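Local coordinates for surface protein SPB1 (Streptococcus agalactiae, PDB 4UZG) that forms the backbone of the group B streptococcus type 2b pilus, its subunits probably being joined into a covalent fibre by sortase, at residues T165-D177 with G224-L238. Sequence-based numbering, arbitrary orientation.
With EDO (1,2-ethanediol), chain B; EDO (1,2-ethanediol), chain C.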
loop_
_atom_site.group_PDB
_atom_site.type_symbol
_atom_site.label_atom_id
_atom_site.label_comp_id
_atom_site.label_asym_id
_atom_site.label_seq_id
_atom_site.Cartn_x
_atom_site.Cartn_y
_atom_site.Cartn_z
ATOM N N THR A 165 4.353 -1.596 -6.775
ATOM C CA THR A 165 2.898 -1.672 -6.663
ATOM C C THR A 165 2.508 -1.923 -5.212
ATOM O O THR A 165 2.942 -2.908 -4.625
ATOM C CB THR A 165 2.365 -2.827 -7.543
ATOM O OG1 THR A 165 2.804 -2.657 -8.905
ATOM C CG2 THR A 165 0.827 -2.912 -7.476
ATOM N N VAL A 166 1.720 -1.030 -4.628
ATOM C CA VAL A 166 1.210 -1.278 -3.281
ATOM C C VAL A 166 0.065 -2.284 -3.375
ATOM O O VAL A 166 -0.666 -2.332 -4.367
ATOM C CB VAL A 166 0.746 -0.008 -2.552
ATOM C CG1 VAL A 166 1.923 0.941 -2.315
ATOM C CG2 VAL A 166 -0.418 0.638 -3.290
ATOM N N ARG A 167 -0.057 -3.129 -2.359
ATOM C CA ARG A 167 -1.005 -4.242 -2.404
ATOM C C ARG A 167 -1.893 -4.295 -1.177
ATOM O O ARG A 167 -1.442 -3.995 -0.062
ATOM C CB ARG A 167 -0.249 -5.569 -2.494
ATOM C CG ARG A 167 0.742 -5.728 -3.592
ATOM C CD ARG A 167 0.132 -6.229 -4.798
ATOM N NE ARG A 167 1.022 -6.342 -5.942
ATOM C CZ ARG A 167 0.555 -6.513 -7.153
ATOM N NH1 ARG A 167 -0.743 -6.597 -7.343
ATOM N NH2 ARG A 167 1.368 -6.562 -8.179
ATOM N N ASP A 168 -3.129 -4.733 -1.382
ATOM C CA ASP A 168 -4.033 -5.056 -0.293
ATOM C C ASP A 168 -4.917 -6.236 -0.690
ATOM O O ASP A 168 -4.836 -6.722 -1.817
ATOM C CB ASP A 168 -4.816 -3.822 0.207
ATOM C CG ASP A 168 -5.832 -3.268 -0.756
ATOM O OD1 ASP A 168 -6.239 -3.904 -1.726
ATOM O OD2 ASP A 168 -6.271 -2.108 -0.458
ATOM N N GLY A 169 -5.710 -6.713 0.262
ATOM C CA GLY A 169 -6.526 -7.892 0.083
ATOM C C GLY A 169 -8.013 -7.638 0.251
ATOM O O GLY A 169 -8.448 -6.569 0.687
ATOM N N GLN A 170 -8.775 -8.651 -0.119
ATOM C CA GLN A 170 -10.227 -8.594 -0.078
ATOM C C GLN A 170 -10.803 -9.915 0.417
ATOM O O GLN A 170 -10.328 -10.984 -0.000
ATOM C CB GLN A 170 -10.758 -8.310 -1.469
ATOM C CG GLN A 170 -12.277 -8.296 -1.608
ATOM C CD GLN A 170 -12.651 -7.999 -3.013
ATOM O OE1 GLN A 170 -12.752 -8.917 -3.850
ATOM N NE2 GLN A 170 -12.816 -6.738 -3.312
ATOM N N ILE A 171 -11.807 -9.817 1.284
ATOM C CA ILE A 171 -12.544 -10.977 1.762
ATOM C C ILE A 171 -13.978 -10.864 1.241
ATOM O O ILE A 171 -14.680 -9.890 1.531
ATOM C CB ILE A 171 -12.558 -11.045 3.297
ATOM C CG1 ILE A 171 -11.131 -11.108 3.863
ATOM C CG2 ILE A 171 -13.390 -12.236 3.772
ATOM C CD1 ILE A 171 -11.051 -11.011 5.386
ATOM N N THR A 172 -14.410 -11.863 0.483
ATOM C CA THR A 172 -15.782 -11.974 0.007
ATOM C C THR A 172 -16.441 -13.114 0.781
ATOM O O THR A 172 -16.065 -14.279 0.621
ATOM C CB THR A 172 -15.831 -12.239 -1.494
ATOM O OG1 THR A 172 -15.168 -11.168 -2.178
ATOM C CG2 THR A 172 -17.268 -12.345 -2.000
ATOM N N ILE A 173 -17.377 -12.768 1.663
ATOM C CA ILE A 173 -18.067 -13.725 2.512
ATOM C C ILE A 173 -19.344 -14.167 1.830
ATOM O O ILE A 173 -20.133 -13.328 1.413
ATOM C CB ILE A 173 -18.435 -13.082 3.864
ATOM C CG1 ILE A 173 -17.223 -12.489 4.578
ATOM C CG2 ILE A 173 -19.133 -14.100 4.766
ATOM C CD1 ILE A 173 -17.595 -11.476 5.694
ATOM N N LYS A 174 -19.555 -15.476 1.729
ATOM C CA LYS A 174 -20.821 -16.017 1.252
ATOM C C LYS A 174 -21.490 -16.768 2.374
ATOM O O LYS A 174 -20.932 -17.689 2.945
ATOM C CB LYS A 174 -20.662 -16.955 0.067
ATOM C CG LYS A 174 -22.037 -17.445 -0.452
ATOM C CD LYS A 174 -21.967 -18.203 -1.774
ATOM C CE LYS A 174 -21.209 -19.511 -1.638
ATOM N NZ LYS A 174 -20.958 -20.183 -2.953
ATOM N N LYS A 175 -22.713 -16.376 2.668
ATOM C CA LYS A 175 -23.494 -16.982 3.732
ATOM C C LYS A 175 -24.501 -17.949 3.125
ATOM O O LYS A 175 -25.262 -17.549 2.233
ATOM C CB LYS A 175 -24.245 -15.877 4.470
ATOM C CG LYS A 175 -24.978 -16.328 5.676
ATOM C CD LYS A 175 -23.911 -16.843 6.627
ATOM C CE LYS A 175 -24.431 -17.339 7.903
ATOM N NZ LYS A 175 -25.309 -18.520 7.746
ATOM N N ILE A 176 -24.504 -19.186 3.602
ATOM C CA ILE A 176 -25.410 -20.199 3.099
ATOM C C ILE A 176 -26.089 -20.968 4.227
ATOM O O ILE A 176 -25.672 -20.942 5.377
ATOM C CB ILE A 176 -24.692 -21.202 2.156
ATOM C CG1 ILE A 176 -23.705 -22.106 2.923
ATOM C CG2 ILE A 176 -24.047 -20.484 0.974
ATOM C CD1 ILE A 176 -23.169 -23.242 2.097
ATOM N N ASP A 177 -27.156 -21.658 3.851
ATOM C CA ASP A 177 -27.759 -22.705 4.679
ATOM C C ASP A 177 -26.884 -23.964 4.548
ATOM O O ASP A 177 -26.627 -24.424 3.440
ATOM C CB ASP A 177 -29.181 -22.951 4.143
ATOM C CG ASP A 177 -29.948 -24.008 4.891
ATOM O OD1 ASP A 177 -29.450 -25.134 5.077
ATOM O OD2 ASP A 177 -31.114 -23.708 5.202
ATOM N N GLY A 224 -26.419 -13.240 -0.758
ATOM C CA GLY A 224 -25.708 -13.886 0.344
ATOM C C GLY A 224 -24.309 -13.353 0.627
ATOM O O GLY A 224 -23.596 -13.934 1.431
ATOM N N ILE A 225 -23.911 -12.268 -0.015
ATOM C CA ILE A 225 -22.519 -11.840 -0.011
ATOM C C ILE A 225 -22.297 -10.586 0.829
ATOM O O ILE A 225 -23.117 -9.651 0.828
ATOM C CB ILE A 225 -22.036 -11.572 -1.454
ATOM C CG1 ILE A 225 -22.145 -12.828 -2.320
ATOM C CG2 ILE A 225 -20.624 -10.988 -1.473
ATOM C CD1 ILE A 225 -21.304 -13.932 -1.866
ATOM N N ILE A 226 -21.134 -10.554 1.488
ATOM C CA ILE A 226 -20.499 -9.344 2.008
ATOM C C ILE A 226 -19.123 -9.255 1.361
ATOM O O ILE A 226 -18.386 -10.246 1.358
ATOM C CB ILE A 226 -20.290 -9.434 3.536
ATOM C CG1 ILE A 226 -21.627 -9.388 4.278
ATOM C CG2 ILE A 226 -19.371 -8.303 4.048
ATOM C CD1 ILE A 226 -21.551 -9.932 5.687
ATOM N N THR A 227 -18.749 -8.064 0.884
ATOM C CA THR A 227 -17.389 -7.836 0.403
ATOM C C THR A 227 -16.708 -6.813 1.286
ATOM O O THR A 227 -17.217 -5.706 1.474
ATOM C CB THR A 227 -17.393 -7.372 -1.069
ATOM O OG1 THR A 227 -18.110 -8.316 -1.863
ATOM C CG2 THR A 227 -15.987 -7.262 -1.604
ATOM N N ILE A 228 -15.531 -7.161 1.804
ATOM C CA ILE A 228 -14.692 -6.241 2.572
ATOM C C ILE A 228 -13.392 -6.093 1.810
ATOM O O ILE A 228 -12.641 -7.056 1.659
ATOM C CB ILE A 228 -14.444 -6.727 4.021
ATOM C CG1 ILE A 228 -15.772 -7.030 4.738
ATOM C CG2 ILE A 228 -13.627 -5.680 4.755
ATOM C CD1 ILE A 228 -15.612 -7.625 6.125
ATOM N N THR A 229 -13.139 -4.891 1.294
ATOM C CA THR A 229 -11.995 -4.640 0.419
ATOM C C THR A 229 -11.034 -3.689 1.088
ATOM O O THR A 229 -11.427 -2.613 1.527
ATOM C CB THR A 229 -12.479 -4.026 -0.904
ATOM O OG1 THR A 229 -13.484 -4.868 -1.465
ATOM C CG2 THR A 229 -11.325 -3.829 -1.881
ATOM N N GLY A 230 -9.760 -4.063 1.122
ATOM C CA GLY A 230 -8.730 -3.156 1.590
ATOM C C GLY A 230 -8.016 -3.550 2.873
ATOM O O GLY A 230 -7.705 -2.679 3.686
ATOM N N LEU A 231 -7.729 -4.835 3.041
ATOM C CA LEU A 231 -7.150 -5.367 4.270
ATOM C C LEU A 231 -5.737 -5.916 4.017
ATOM O O LEU A 231 -5.453 -6.580 3.029
ATOM C CB LEU A 231 -7.999 -6.531 4.795
ATOM C CG LEU A 231 -9.401 -6.152 5.258
ATOM C CD1 LEU A 231 -10.230 -7.399 5.446
ATOM C CD2 LEU A 231 -9.337 -5.349 6.530
ATOM N N LYS A 232 -4.887 -5.706 5.006
ATOM C CA LYS A 232 -3.564 -6.271 5.076
ATOM C C LYS A 232 -3.645 -7.794 5.185
ATOM O O LYS A 232 -4.601 -8.344 5.749
ATOM C CB LYS A 232 -2.871 -5.669 6.329
ATOM C CG LYS A 232 -1.382 -5.941 6.431
ATOM C CD LYS A 232 -0.796 -5.214 7.640
ATOM C CE LYS A 232 0.704 -5.377 7.793
ATOM N NZ LYS A 232 1.452 -4.596 6.752
ATOM N N GLU A 233 -2.631 -8.499 4.716
ATOM C CA GLU A 233 -2.542 -9.929 4.949
ATOM C C GLU A 233 -2.617 -10.221 6.443
ATOM O O GLU A 233 -2.195 -9.412 7.275
ATOM C CB GLU A 233 -1.240 -10.479 4.383
ATOM C CG GLU A 233 -0.043 -10.036 5.165
ATOM C CD GLU A 233 1.238 -10.188 4.375
ATOM O OE1 GLU A 233 1.610 -9.228 3.670
ATOM O OE2 GLU A 233 1.857 -11.268 4.464
ATOM N N GLY A 234 -3.109 -11.408 6.773
ATOM C CA GLY A 234 -3.193 -11.837 8.157
ATOM C C GLY A 234 -4.329 -12.810 8.356
ATOM O O GLY A 234 -4.923 -13.317 7.418
ATOM N N THR A 235 -4.588 -13.059 9.627
ATOM C CA THR A 235 -5.633 -13.995 10.039
ATOM C C THR A 235 -6.781 -13.205 10.660
ATOM O O THR A 235 -6.567 -12.436 11.594
ATOM C CB THR A 235 -5.101 -15.009 11.063
ATOM O OG1 THR A 235 -3.980 -15.688 10.507
ATOM C CG2 THR A 235 -6.177 -16.027 11.424
ATOM N N TYR A 236 -7.984 -13.380 10.140
ATOM C CA TYR A 236 -9.157 -12.662 10.584
ATOM C C TYR A 236 -10.225 -13.656 10.998
ATOM O O TYR A 236 -10.134 -14.848 10.695
ATOM C CB TYR A 236 -9.660 -11.746 9.451
ATOM C CG TYR A 236 -8.640 -10.709 9.049
ATOM C CD1 TYR A 236 -8.549 -9.513 9.736
ATOM C CD2 TYR A 236 -7.726 -10.936 8.024
ATOM C CE1 TYR A 236 -7.587 -8.550 9.404
ATOM C CE2 TYR A 236 -6.769 -10.001 7.690
ATOM C CZ TYR A 236 -6.705 -8.789 8.367
ATOM O OH TYR A 236 -5.766 -7.820 8.064
ATOM N N TYR A 237 -11.251 -13.152 11.671
ATOM C CA TYR A 237 -12.313 -14.004 12.191
ATOM C C TYR A 237 -13.660 -13.372 11.910
ATOM O O TYR A 237 -13.908 -12.214 12.254
ATOM C CB TYR A 237 -12.131 -14.217 13.706
ATOM C CG TYR A 237 -10.851 -14.967 14.013
ATOM C CD1 TYR A 237 -9.650 -14.292 14.196
ATOM C CD2 TYR A 237 -10.836 -16.354 14.052
ATOM C CE1 TYR A 237 -8.464 -14.976 14.426
ATOM C CE2 TYR A 237 -9.641 -17.054 14.279
ATOM C CZ TYR A 237 -8.464 -16.350 14.472
ATOM O OH TYR A 237 -7.300 -17.057 14.688
ATOM N N LEU A 238 -14.534 -14.154 11.287
ATOM C CA LEU A 238 -15.880 -13.710 10.951
ATOM C C LEU A 238 -16.789 -13.994 12.130
ATOM O O LEU A 238 -16.959 -15.154 12.503
ATOM C CB LEU A 238 -16.394 -14.462 9.733
ATOM C CG LEU A 238 -15.481 -14.443 8.490
ATOM C CD1 LEU A 238 -16.060 -15.289 7.371
ATOM C CD2 LEU A 238 -15.191 -13.070 8.011
HETATM C C1 EDO B . -3.142 -10.173 11.791
HETATM O O1 EDO B . -3.153 -11.556 11.513
HETATM C C2 EDO B . -4.433 -9.552 11.292
HETATM O O2 EDO B . -5.543 -10.012 12.033
HETATM C C1 EDO C . -16.147 -2.770 0.897
HETATM O O1 EDO C . -15.002 -2.746 1.740
HETATM C C2 EDO C . -16.363 -1.407 0.261
HETATM O O2 EDO C . -15.278 -1.139 -0.632
HETATM O O HOH W 1 -16.756 -9.610 -3.865
#
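Gly169 O is gripped by two backbone donors at once, Gly230 N at 2.9 Å and Leu231 N at 3.0 Å, while Gly169 N donates to Leu231 O. Two residues of strand 225-231 thus face one of strand 169-177, a G1 beta bulge in which Gly230 takes a positive phi (114°). Beyond it the strands run antiparallel in regular register through the hydrogen-bonded pairs Ile171-Ile228 and Ile173-Ile226, and Lys175 N closes the ladder on Gly224 O. On one face the side chain of Gln170, fully extended with CG anti to the backbone N (chi1 177°), lies alongside Thr229 and gives NE2 to its OG1 at 2.7 Å; the hydroxyl sits 20° out of the amide plane. Thr227 CG2 packs against the same amide. Thr172 and Thr227 point the same way, and one water bridges them, 2.8 Å from Thr172 OG1 and 2.7 Å from Thr227 OG1. Both strands belong to a prealbumin-like domain, in which the chain turns after Leu231 and strand 234-240 belongs to a second sheet packed against the first. The other face therefore looks into the core between the sheets. Ile173 CD1 meets Leu238 CD2 tip to tip at 3.7 Å and also rests on Ile226 CG2, whereas Ile171 crosses Leu231 at about a right angle, its CD1 3.7 Å from Leu231 CD1. The Tyr236 ring approaches Ile171 CD1 obliquely; its OH donates to Lys232 O, pinning the turn between the sheets. Past Ile173, the bent side chain of Lys175 turns away from strand 225-231, and its NZ is covalently linked to Asn279 CG, an intramolecular isopeptide bond that ties strand 169-177 to its parallel neighbour 273-279.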